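Side-chain contact in glideosome-associated protein 50 (Plasmodium falciparum 3D7, PDB 3TGH), which forms part of the glideosome complex for parasite gliding and host cell invasion, and may anchor that complex to the inner membrane complex: residues R83-N88 with D158-S163. Numbering follows the deposited sequence.
Sequences RDWTGN and DTWVLS
One indole, that of Trp-85, is gripped in two ways at once: Asp-158 takes its N-H at the rim while one side of the Trp-160 ring meets one of its faces. The contact belongs to the calcineurin-like metallophosphoesterase fold, where the short helix 82-85 meets the loop between strand 148-156 and helix 169-189. Trp-85 NE1 donates to Asp-158 OD2 at 2.9 Å, with an N-H...O angle of 154°. The oxygen sits in the ring plane and uses its syn lone pair, although carboxylate and indole planes are turned 70° apart. Aspartate suits this place because its other oxygen holds its own loop in an Asx motif: OD1 accepts from Val-161 N at 2.9 Å. A buried carboxylate thus has partners on both oxygens.

The long bicyclic side chain of Trp-160 carries CE3 and CZ3 to the Trp-85 face, offset toward its rim, with CE3 3.5 Å from Trp-85 CD2 and the planes oblique at 51°. Val-161, branched at CB, brings one methyl, CG2, to 3.9 Å from Trp-85 CZ2, while its carbonyl accepts from the metal-binding His-172. In the type I beta turn Trp-160 to Ser-163, the short serine hydroxyl reaches back: Trp-160 O accepts from both Ser-163 N and, at 2.7 Å, Ser-163 OG.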
loop_
_atom_site.group_PDB
_atom_site.type_symbol
_atom_site.label_atom_id
_atom_site.label_comp_id
_atom_site.label_asym_id
_atom_site.label_seq_id
_atom_site.Cartn_x
_atom_site.Cartn_y
_atom_site.Cartn_z
ATOM N N ARG A 83 -11.916 7.244 -4.252
ATOM C CA ARG A 83 -11.851 8.564 -4.876
ATOM C C ARG A 83 -11.356 8.503 -6.328
ATOM O O ARG A 83 -11.748 9.323 -7.155
ATOM C CB ARG A 83 -10.942 9.505 -4.079
ATOM C CG ARG A 83 -11.312 9.688 -2.604
ATOM C CD ARG A 83 -12.693 10.280 -2.387
ATOM N NE ARG A 83 -12.794 11.654 -2.885
ATOM C CZ ARG A 83 -13.763 12.513 -2.563
ATOM N NH1 ARG A 83 -14.736 12.170 -1.723
ATOM N NH2 ARG A 83 -13.753 13.735 -3.086
ATOM N N ASP A 84 -10.503 7.530 -6.634
ATOM C CA ASP A 84 -9.983 7.366 -7.990
ATOM C C ASP A 84 -11.034 6.776 -8.947
ATOM O O ASP A 84 -11.079 7.113 -10.147
ATOM C CB ASP A 84 -8.752 6.470 -7.953
ATOM C CG ASP A 84 -7.633 7.044 -7.084
ATOM O OD1 ASP A 84 -7.135 8.145 -7.406
ATOM O OD2 ASP A 84 -7.267 6.398 -6.078
ATOM N N TRP A 85 -11.854 5.871 -8.418
ATOM C CA TRP A 85 -12.889 5.188 -9.197
ATOM C C TRP A 85 -14.051 6.069 -9.663
ATOM O O TRP A 85 -14.786 5.682 -10.573
ATOM C CB TRP A 85 -13.424 3.984 -8.423
ATOM C CG TRP A 85 -12.573 2.767 -8.546
ATOM C CD1 TRP A 85 -11.716 2.262 -7.610
ATOM C CD2 TRP A 85 -12.500 1.883 -9.678
ATOM N NE1 TRP A 85 -11.105 1.120 -8.096
ATOM C CE2 TRP A 85 -11.577 0.862 -9.355
ATOM C CE3 TRP A 85 -13.138 1.846 -10.921
ATOM C CZ2 TRP A 85 -11.261 -0.184 -10.246
ATOM C CZ3 TRP A 85 -12.823 0.803 -11.810
ATOM C CH2 TRP A 85 -11.892 -0.189 -11.464
ATOM N N THR A 86 -14.224 7.236 -9.047
ATOM C CA THR A 86 -15.259 8.167 -9.467
ATOM C C THR A 86 -14.786 9.060 -10.622
ATOM O O THR A 86 -15.571 9.825 -11.164
ATOM C CB THR A 86 -15.775 9.026 -8.284
ATOM O OG1 THR A 86 -14.692 9.771 -7.715
ATOM C CG2 THR A 86 -16.400 8.141 -7.218
ATOM N N GLY A 87 -13.513 8.944 -11.006
ATOM C CA GLY A 87 -12.981 9.667 -12.163
ATOM C C GLY A 87 -12.525 8.710 -13.251
ATOM O O GLY A 87 -13.081 7.625 -13.412
ATOM N N ASN A 88 -11.505 9.116 -14.001
ATOM C CA ASN A 88 -10.978 8.298 -15.101
ATOM C C ASN A 88 -9.981 7.282 -14.538
ATOM O O ASN A 88 -8.762 7.484 -14.563
ATOM C CB ASN A 88 -10.340 9.199 -16.170
ATOM C CG ASN A 88 -10.110 8.484 -17.488
ATOM O OD1 ASN A 88 -9.928 7.272 -17.529
ATOM N ND2 ASN A 88 -10.125 9.243 -18.584
ATOM N N ASP A 158 -7.346 -4.107 -4.719
ATOM C CA ASP A 158 -8.321 -3.064 -4.935
ATOM C C ASP A 158 -9.533 -3.403 -4.093
ATOM O O ASP A 158 -10.312 -4.294 -4.437
ATOM C CB ASP A 158 -8.715 -2.941 -6.397
ATOM C CG ASP A 158 -9.551 -1.706 -6.647
ATOM O OD1 ASP A 158 -10.601 -1.567 -5.997
ATOM O OD2 ASP A 158 -9.140 -0.852 -7.442
ATOM N N THR A 159 -9.693 -2.686 -2.991
ATOM C CA THR A 159 -10.759 -3.003 -2.056
ATOM C C THR A 159 -12.158 -2.656 -2.577
ATOM O O THR A 159 -13.145 -3.168 -2.044
ATOM C CB THR A 159 -10.515 -2.376 -0.669
ATOM O OG1 THR A 159 -10.212 -0.988 -0.797
ATOM C CG2 THR A 159 -9.361 -3.076 0.039
ATOM N N TRP A 160 -12.264 -1.808 -3.598
ATOM C CA TRP A 160 -13.567 -1.548 -4.195
ATOM C C TRP A 160 -13.976 -2.687 -5.128
ATOM O O TRP A 160 -15.127 -3.132 -5.102
ATOM C CB TRP A 160 -13.637 -0.192 -4.901
ATOM C CG TRP A 160 -15.039 0.105 -5.289
ATOM C CD1 TRP A 160 -16.111 0.219 -4.440
ATOM C CD2 TRP A 160 -15.560 0.269 -6.614
ATOM N NE1 TRP A 160 -17.255 0.452 -5.156
ATOM C CE2 TRP A 160 -16.949 0.500 -6.489
ATOM C CE3 TRP A 160 -14.990 0.271 -7.890
ATOM C CZ2 TRP A 160 -17.779 0.697 -7.594
ATOM C CZ3 TRP A 160 -15.811 0.491 -8.987
ATOM C CH2 TRP A 160 -17.194 0.703 -8.830
ATOM N N VAL A 161 -13.031 -3.172 -5.937
ATOM C CA VAL A 161 -13.270 -4.363 -6.772
ATOM C C VAL A 161 -13.712 -5.572 -5.942
ATOM O O VAL A 161 -14.585 -6.336 -6.368
ATOM C CB VAL A 161 -12.022 -4.744 -7.594
ATOM C CG1 VAL A 161 -12.254 -6.054 -8.349
ATOM C CG2 VAL A 161 -11.671 -3.628 -8.567
ATOM N N LEU A 162 -13.115 -5.731 -4.762
ATOM C CA LEU A 162 -13.432 -6.840 -3.864
ATOM C C LEU A 162 -14.764 -6.657 -3.131
ATOM O O LEU A 162 -15.259 -7.601 -2.522
ATOM C CB LEU A 162 -12.327 -7.015 -2.815
ATOM C CG LEU A 162 -10.946 -7.466 -3.283
ATOM C CD1 LEU A 162 -10.016 -7.609 -2.069
ATOM C CD2 LEU A 162 -11.057 -8.760 -4.061
ATOM N N SER A 163 -15.316 -5.446 -3.158
ATOM C CA SER A 163 -16.571 -5.140 -2.462
ATOM C C SER A 163 -17.796 -5.629 -3.226
ATOM O O SER A 163 -17.729 -5.962 -4.407
ATOM C CB SER A 163 -16.702 -3.628 -2.230
ATOM O OG SER A 163 -17.191 -2.978 -3.386
#